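Local coordinates for SnoaL-like domain-containing protein (Sphaerobacter thermophilus, PDB 5TGN) that is of unknown function but belongs to the SnoaL-like branch of the NTF2 clan, whose cone-shaped alpha-beta fold often holds a small-molecule pocket, at residues R41-G45 and W46-A50; R11-I14 and S15-G19; D95-D99 and R100-L104. All coordinates share one frame; numbering follows the deposited sequence.

Contact 1. Residues R41-G45 and W46-A50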
loop_
_atom_site.group_PDB
_atom_site.type_symbol
_atom_site.label_atom_id
_atom_site.label_comp_id
_atom_site.label_asym_id
_atom_site.label_seq_id
_atom_site.Cartn_x
_atom_site.Cartn_y
_atom_site.Cartn_z
ATOM N N ARG A 41 6.976 2.663 -1.394
ATOM C CA ARG A 41 8.057 1.884 -0.795
ATOM C C ARG A 41 8.985 1.376 -1.889
ATOM O O ARG A 41 8.535 0.781 -2.872
ATOM C CB ARG A 41 7.480 0.708 -0.005
ATOM C CG ARG A 41 6.600 1.135 1.172
ATOM C CD ARG A 41 7.414 1.311 2.481
ATOM N NE ARG A 41 6.707 2.224 3.383
ATOM C CZ ARG A 41 7.115 2.596 4.601
ATOM N NH1 ARG A 41 8.262 2.159 5.141
ATOM N NH2 ARG A 41 6.350 3.416 5.298
ATOM N N VAL A 42 10.286 1.581 -1.720
ATOM C CA VAL A 42 11.256 1.134 -2.703
ATOM C C VAL A 42 12.148 0.105 -2.020
ATOM O O VAL A 42 12.915 0.440 -1.112
ATOM C CB VAL A 42 12.074 2.299 -3.273
ATOM C CG1 VAL A 42 13.167 1.771 -4.250
ATOM C CG2 VAL A 42 11.134 3.346 -3.952
ATOM N N TYR A 43 12.067 -1.141 -2.462
ATOM C CA TYR A 43 12.900 -2.214 -1.918
ATOM C C TYR A 43 14.071 -2.390 -2.873
ATOM O O TYR A 43 13.908 -2.963 -3.948
ATOM C CB TYR A 43 12.083 -3.491 -1.761
ATOM C CG TYR A 43 11.016 -3.277 -0.717
ATOM C CD1 TYR A 43 11.311 -3.459 0.637
ATOM C CD2 TYR A 43 9.735 -2.820 -1.074
ATOM C CE1 TYR A 43 10.355 -3.220 1.603
ATOM C CE2 TYR A 43 8.771 -2.571 -0.106
ATOM C CZ TYR A 43 9.082 -2.790 1.230
ATOM O OH TYR A 43 8.149 -2.548 2.209
ATOM N N ARG A 44 15.260 -1.908 -2.488
ATOM C CA ARG A 44 16.417 -1.944 -3.376
ATOM C C ARG A 44 17.401 -3.023 -2.940
ATOM O O ARG A 44 17.798 -3.082 -1.771
ATOM C CB ARG A 44 17.140 -0.595 -3.452
ATOM C CG ARG A 44 18.390 -0.679 -4.465
ATOM C CD ARG A 44 19.026 0.687 -4.803
ATOM N NE ARG A 44 18.128 1.539 -5.587
ATOM C CZ ARG A 44 17.354 2.488 -5.057
ATOM N NH1 ARG A 44 16.553 3.219 -5.827
ATOM N NH2 ARG A 44 17.375 2.706 -3.744
ATOM N N GLY A 45 17.798 -3.863 -3.883
ATOM C CA GLY A 45 18.748 -4.916 -3.576
ATOM C C GLY A 45 18.069 -6.209 -3.157
ATOM O O GLY A 45 16.906 -6.243 -2.744
ATOM N N TRP A 46 18.848 -7.288 -3.229
ATOM C CA TRP A 46 18.300 -8.635 -3.097
ATOM C C TRP A 46 17.649 -8.881 -1.725
ATOM O O TRP A 46 16.557 -9.462 -1.633
ATOM C CB TRP A 46 19.426 -9.628 -3.375
ATOM C CG TRP A 46 19.984 -9.570 -4.800
ATOM C CD1 TRP A 46 19.259 -9.563 -5.956
ATOM C CD2 TRP A 46 21.383 -9.524 -5.204
ATOM N NE1 TRP A 46 20.098 -9.535 -7.043
ATOM C CE2 TRP A 46 21.406 -9.511 -6.615
ATOM C CE3 TRP A 46 22.612 -9.496 -4.506
ATOM C CZ2 TRP A 46 22.615 -9.467 -7.348
ATOM C CZ3 TRP A 46 23.832 -9.454 -5.238
ATOM C CH2 TRP A 46 23.820 -9.438 -6.640
ATOM N N ASP A 47 18.308 -8.487 -0.639
ATOM C CA ASP A 47 17.731 -8.790 0.673
ATOM C C ASP A 47 16.416 -8.058 0.873
ATOM O O ASP A 47 15.456 -8.633 1.399
ATOM C CB ASP A 47 18.697 -8.429 1.800
ATOM C CG ASP A 47 19.898 -9.372 1.881
ATOM O OD1 ASP A 47 19.741 -10.600 1.723
ATOM O OD2 ASP A 47 20.997 -8.877 2.136
ATOM N N ALA A 48 16.355 -6.786 0.475
ATOM C CA ALA A 48 15.122 -6.021 0.627
ATOM C C ALA A 48 14.004 -6.600 -0.226
ATOM O O ALA A 48 12.851 -6.671 0.216
ATOM C CB ALA A 48 15.354 -4.556 0.245
ATOM N N ILE A 49 14.316 -6.957 -1.476
ATOM C CA ILE A 49 13.328 -7.592 -2.331
ATOM C C ILE A 49 12.836 -8.884 -1.696
ATOM O O ILE A 49 11.632 -9.136 -1.635
ATOM C CB ILE A 49 13.924 -7.820 -3.736
ATOM C CG1 ILE A 49 14.059 -6.478 -4.489
ATOM C CG2 ILE A 49 13.106 -8.829 -4.535
ATOM C CD1 ILE A 49 14.965 -6.558 -5.739
ATOM N N ALA A 50 13.755 -9.704 -1.179
ATOM C CA ALA A 50 13.346 -10.949 -0.540
ATOM C C ALA A 50 12.399 -10.682 0.617
ATOM O O ALA A 50 11.413 -11.402 0.790
ATOM C CB ALA A 50 14.570 -11.734 -0.060
HETATM O O HOH W 1 18.798 -5.212 -0.137
#
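I49 folds back over G45, the N-cap residue where strand 41-44 gives way to helix 46-54. I49 N donates to G45 O at 3.0 Å, and the bond is nearly straight (170°). The side chain then lies along the same carbonyl. I49 CB is 3.5 Å from G45 O. The next atom, I49 CG1, comes closer to G45 O, at 3.3 Å. I49 CG1 also meets Y43 O at 3.6 Å. The tip, I49 CD1, stays 3.6 Å from G45 O. A first torsion of -72° sets CG1 beside the backbone N, on the strand side of the helix. I49 also packs on I35 of strand 33-37. An alanine in place of I49 would probably open a gap beside the carbonyls of Y43 and G45 and cost I35 one of its contacts. A48 fills the corner between strand and helix. A48 CB lies 4.0 Å from Y43 CB and also touches R44 O. A water ties the two elements together, donating to R44 O at 2.9 Å and accepting from A48 N at 3.0 Å. G45 has a positive phi of 91°, where a CB would be jammed against R44 O. The Y43 ring meets F52 further along the helix, and W46 NE1 bonds to F29 O. The chemistry implies a tight strand-to-helix turn. G45 O takes the helical bond from I49 N while carbons of I49 and A48 lie against it, and the water serves a strand carbonyl and a first-turn N-H together.

Contact 2. Residues R11-I14 and S15-G19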
loop_
_atom_site.group_PDB
_atom_site.type_symbol
_atom_site.label_atom_id
_atom_site.label_comp_id
_atom_site.label_asym_id
_atom_site.label_seq_id
_atom_site.Cartn_x
_atom_site.Cartn_y
_atom_site.Cartn_z
ATOM N N ARG A 11 7.655 -13.684 -16.449
ATOM C CA ARG A 11 6.892 -14.892 -16.140
ATOM C C ARG A 11 7.514 -15.656 -14.974
ATOM O O ARG A 11 6.799 -16.236 -14.143
ATOM C CB ARG A 11 6.809 -15.809 -17.369
ATOM C CG ARG A 11 5.960 -15.302 -18.551
ATOM C CD ARG A 11 6.301 -16.139 -19.815
ATOM N NE ARG A 11 5.575 -15.687 -20.998
ATOM C CZ ARG A 11 5.945 -15.925 -22.249
ATOM N NH1 ARG A 11 7.050 -16.609 -22.497
ATOM N NH2 ARG A 11 5.214 -15.457 -23.252
ATOM N N GLU A 12 8.848 -15.734 -14.935
ATOM C CA GLU A 12 9.499 -16.440 -13.840
ATOM C C GLU A 12 9.282 -15.716 -12.514
ATOM O O GLU A 12 9.168 -16.359 -11.466
ATOM C CB GLU A 12 10.998 -16.601 -14.112
ATOM C CG GLU A 12 11.698 -17.465 -13.073
ATOM C CD GLU A 12 11.188 -18.906 -13.077
ATOM O OE1 GLU A 12 10.579 -19.332 -14.090
ATOM O OE2 GLU A 12 11.378 -19.608 -12.060
ATOM N N TYR A 13 9.264 -14.383 -12.538
ATOM C CA TYR A 13 8.974 -13.631 -11.321
ATOM C C TYR A 13 7.624 -14.045 -10.760
ATOM O O TYR A 13 7.509 -14.409 -9.590
ATOM C CB TYR A 13 9.016 -12.118 -11.597
ATOM C CG TYR A 13 8.555 -11.334 -10.369
ATOM C CD1 TYR A 13 9.462 -10.953 -9.380
ATOM C CD2 TYR A 13 7.202 -11.046 -10.164
ATOM C CE1 TYR A 13 9.038 -10.267 -8.235
ATOM C CE2 TYR A 13 6.772 -10.350 -9.028
ATOM C CZ TYR A 13 7.697 -9.980 -8.073
ATOM O OH TYR A 13 7.271 -9.324 -6.937
ATOM N N ILE A 14 6.598 -14.078 -11.611
ATOM C CA ILE A 14 5.283 -14.523 -11.156
ATOM C C ILE A 14 5.350 -15.950 -10.619
ATOM O O ILE A 14 4.719 -16.283 -9.611
ATOM C CB ILE A 14 4.252 -14.408 -12.300
ATOM C CG1 ILE A 14 4.134 -12.969 -12.790
ATOM C CG2 ILE A 14 2.860 -14.936 -11.839
ATOM C CD1 ILE A 14 3.562 -11.989 -11.701
ATOM N N SER A 15 6.077 -16.829 -11.303
ATOM C CA SER A 15 6.119 -18.216 -10.842
ATOM C C SER A 15 6.763 -18.299 -9.463
ATOM O O SER A 15 6.301 -19.049 -8.587
ATOM C CB SER A 15 6.870 -19.085 -11.858
ATOM O OG SER A 15 6.906 -20.440 -11.451
ATOM N N ARG A 16 7.816 -17.513 -9.248
ATOM C CA ARG A 16 8.547 -17.556 -7.979
ATOM C C ARG A 16 7.716 -16.985 -6.835
ATOM O O ARG A 16 7.736 -17.517 -5.721
ATOM C CB ARG A 16 9.875 -16.790 -8.101
ATOM C CG ARG A 16 10.927 -17.430 -8.992
ATOM C CD ARG A 16 11.271 -18.826 -8.551
ATOM N NE ARG A 16 10.383 -19.806 -9.171
ATOM C CZ ARG A 16 9.914 -20.900 -8.568
ATOM N NH1 ARG A 16 10.247 -21.182 -7.307
ATOM N NH2 ARG A 16 9.094 -21.713 -9.234
ATOM N N VAL A 17 6.959 -15.918 -7.099
ATOM C CA VAL A 17 6.095 -15.342 -6.076
ATOM C C VAL A 17 4.954 -16.296 -5.714
ATOM O O VAL A 17 4.632 -16.466 -4.528
ATOM C CB VAL A 17 5.590 -13.963 -6.539
ATOM C CG1 VAL A 17 4.434 -13.497 -5.668
ATOM C CG2 VAL A 17 6.734 -12.974 -6.477
ATOM N N ASN A 18 4.355 -16.978 -6.710
ATOM C CA ASN A 18 3.376 -18.028 -6.386
ATOM C C ASN A 18 3.976 -19.120 -5.514
ATOM O O ASN A 18 3.258 -19.766 -4.742
ATOM C CB ASN A 18 2.812 -18.661 -7.661
ATOM C CG ASN A 18 1.739 -17.812 -8.287
ATOM O OD1 ASN A 18 0.892 -17.284 -7.579
ATOM N ND2 ASN A 18 1.771 -17.661 -9.604
ATOM N N GLY A 19 5.276 -19.370 -5.647
ATOM C CA GLY A 19 5.936 -20.358 -4.826
ATOM C C GLY A 19 6.461 -19.828 -3.510
ATOM O O GLY A 19 7.182 -20.552 -2.820
#
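Residues E12 and R16, and likewise Y13 and V17, meet one turn apart along helix 6-18. E12 and R16 lie side by side and point the same way. E12 OE2 and R16 NE form a salt bridge at 3.1 Å, and its hydrogen bond is weak because the N-H is bent (130°). The carboxylate and guanidinium planes are only 13° apart. R16 bends at its second and third torsions, which brings NE back to E12. R16 NH1 has a second acid, D21, just beyond the helix. E12 to R16 is the i to i+4 spacing of an alpha helix, and the backbone repeats it: R16 N donates to E12 O at 2.8 Å and V17 N to Y13 O at 3.0 Å. On another side of the helix V17 CG2 sits over one face of the Y13 ring. V17 CG2 makes a CH-pi contact 3.8 Å from the centroid of the Y13 ring, shifted toward the rim. The same ring meets F94 of the sheet at a steep angle. I14 and N18 run alongside each other, with I14 CG2 3.7 Å from N18 ND2. N18 OD1 accepts from T61 N and so joins the helix end to strand 60-69.

Contact 3. Residues D95-D99 and R100-L104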
loop_
_atom_site.group_PDB
_atom_site.type_symbol
_atom_site.label_atom_id
_atom_site.label_comp_id
_atom_site.label_asym_id
_atom_site.label_seq_id
_atom_site.Cartn_x
_atom_site.Cartn_y
_atom_site.Cartn_z
ATOM N N ASP A 95 11.119 -3.281 -15.870
ATOM C CA ASP A 95 12.198 -2.706 -16.685
ATOM C C ASP A 95 13.409 -3.630 -16.601
ATOM O O ASP A 95 13.892 -3.922 -15.499
ATOM C CB ASP A 95 12.573 -1.291 -16.211
ATOM C CG ASP A 95 11.381 -0.330 -16.235
ATOM O OD1 ASP A 95 10.800 -0.134 -17.329
ATOM O OD2 ASP A 95 10.999 0.211 -15.164
ATOM N N VAL A 96 13.909 -4.069 -17.759
ATOM C CA VAL A 96 14.920 -5.118 -17.848
ATOM C C VAL A 96 16.139 -4.565 -18.567
ATOM O O VAL A 96 16.011 -3.818 -19.544
ATOM C CB VAL A 96 14.366 -6.364 -18.575
ATOM C CG1 VAL A 96 15.484 -7.381 -18.916
ATOM C CG2 VAL A 96 13.222 -6.973 -17.763
ATOM N N ASP A 97 17.323 -4.922 -18.073
ATOM C CA ASP A 97 18.558 -4.607 -18.768
ATOM C C ASP A 97 19.583 -5.689 -18.457
ATOM O O ASP A 97 19.667 -6.165 -17.324
ATOM C CB ASP A 97 19.092 -3.221 -18.376
ATOM C CG ASP A 97 20.061 -2.651 -19.416
ATOM O OD1 ASP A 97 20.087 -3.159 -20.558
ATOM O OD2 ASP A 97 20.793 -1.687 -19.104
ATOM N N GLY A 98 20.351 -6.079 -19.468
ATOM C CA GLY A 98 21.405 -7.057 -19.245
ATOM C C GLY A 98 20.901 -8.350 -18.639
ATOM O O GLY A 98 21.549 -8.907 -17.743
ATOM N N ASP A 99 19.744 -8.828 -19.105
ATOM C CA ASP A 99 19.073 -10.066 -18.692
ATOM C C ASP A 99 18.731 -10.117 -17.193
ATOM O O ASP A 99 18.501 -11.197 -16.649
ATOM C CB ASP A 99 19.848 -11.329 -19.140
ATOM C CG ASP A 99 21.187 -11.515 -18.448
ATOM O OD1 ASP A 99 21.223 -11.610 -17.202
ATOM O OD2 ASP A 99 22.218 -11.576 -19.160
ATOM N N ARG A 100 18.603 -8.980 -16.516
ATOM C CA ARG A 100 18.011 -8.952 -15.181
ATOM C C ARG A 100 17.005 -7.822 -15.088
ATOM O O ARG A 100 17.014 -6.898 -15.897
ATOM C CB ARG A 100 19.060 -8.792 -14.076
ATOM C CG ARG A 100 19.959 -10.009 -13.942
ATOM C CD ARG A 100 20.941 -9.892 -12.794
ATOM N NE ARG A 100 21.667 -11.143 -12.586
ATOM C CZ ARG A 100 21.448 -11.969 -11.570
ATOM N NH1 ARG A 100 20.541 -11.659 -10.659
ATOM N NH2 ARG A 100 22.157 -13.088 -11.456
ATOM N N ILE A 101 16.152 -7.896 -14.070
ATOM C CA ILE A 101 15.187 -6.835 -13.775
ATOM C C ILE A 101 15.894 -5.694 -13.061
ATOM O O ILE A 101 16.498 -5.884 -11.997
ATOM C CB ILE A 101 14.015 -7.359 -12.928
ATOM C CG1 ILE A 101 13.348 -8.564 -13.609
ATOM C CG2 ILE A 101 12.991 -6.254 -12.738
ATOM C CD1 ILE A 101 12.457 -9.426 -12.636
ATOM N N ARG A 102 15.834 -4.504 -13.656
ATOM C CA ARG A 102 16.340 -3.313 -12.991
ATOM C C ARG A 102 15.280 -2.724 -12.073
ATOM O O ARG A 102 15.598 -2.224 -10.988
ATOM C CB ARG A 102 16.792 -2.283 -14.024
ATOM C CG ARG A 102 18.051 -2.752 -14.767
ATOM C CD ARG A 102 18.987 -1.609 -15.173
ATOM N NE ARG A 102 19.257 -0.707 -14.059
ATOM C CZ ARG A 102 20.124 -0.960 -13.086
ATOM N NH1 ARG A 102 20.299 -0.082 -12.110
ATOM N NH2 ARG A 102 20.810 -2.092 -13.087
ATOM N N ARG A 103 14.020 -2.762 -12.488
ATOM C CA ARG A 103 12.987 -2.226 -11.631
ATOM C C ARG A 103 11.682 -2.946 -11.913
ATOM O O ARG A 103 11.340 -3.210 -13.072
ATOM C CB ARG A 103 12.812 -0.713 -11.828
ATOM C CG ARG A 103 11.562 -0.134 -11.106
ATOM C CD ARG A 103 11.317 1.297 -11.617
ATOM N NE ARG A 103 12.229 2.274 -11.028
ATOM C CZ ARG A 103 12.324 3.544 -11.417
ATOM N NH1 ARG A 103 11.591 3.979 -12.436
ATOM N NH2 ARG A 103 13.126 4.388 -10.777
ATOM N N LEU A 104 10.967 -3.279 -10.841
ATOM C CA LEU A 104 9.600 -3.767 -10.956
ATOM C C LEU A 104 8.699 -2.783 -10.223
ATOM O O LEU A 104 8.929 -2.486 -9.045
ATOM C CB LEU A 104 9.464 -5.190 -10.391
ATOM C CG LEU A 104 8.026 -5.611 -10.047
ATOM C CD1 LEU A 104 7.172 -5.699 -11.285
ATOM C CD2 LEU A 104 8.035 -6.923 -9.248
HETATM O O HOH W 2 10.352 2.767 -14.669
#
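The side chains of D95 and R103 lie side by side, with carboxylate and guanidinium planes turned 67° apart; the charged groups do not touch. A water bridges them, donating to D95 OD2 at 2.7 Å and accepting from R103 NH1 at 2.8 Å. Only aliphatic carbon of R103 comes near the acid, with R103 CD 3.7 Å from D95 OD2. The R103 chain bends at its third torsion (-77°). Its guanidinium goes on to salt bridges with E34 and with E91 of the third subunit. On the same face of the sheet as D95, D97 CB rests on R102 CD at 3.6 Å. On the other face V96 and I101 pair loosely and turn inward, V96 toward helix 6-18 and I101 toward F29 and F94. D95 O takes two backbone donors in its carbonyl plane, R102 N at 2.7 Å and R103 N at 3.2 Å. D95 N returns a bond to R103 O. Nearer the tip, D97 N donates to R100 O at 3.0 Å and R100 N to D97 O at 3.1 Å. In the latter the donor stands above the carbonyl plane. G98 and D99 both have positive phi. These features define a beta hairpin with a two-residue loop, closed by a type I' turn, with a classic bulge at R102 and R103 opposite D95.

Overall arrangement
From the N terminus the order is contact 2, contact 1, contact 3. They follow in series, and none nests in or crosses another. Contact 2 lies within the helix that packs against the sheet. Contact 1 closes the turn into helix 46-54 from strand 41-44, outermost in this chain but met by the second subunit at V42. Contact 3 closes the hairpin of strands 88-97 and 100-108. Contacts 2 and 3 touch where Y13 CZ meets L104 CD2 at 3.3 Å, joining helix and sheet. Contacts 1 and 3 reach the same sheet and meet at W46 and R100, which both bond to F29 O. Contacts 1 and 2 do not touch; their centres are about 16 Å apart.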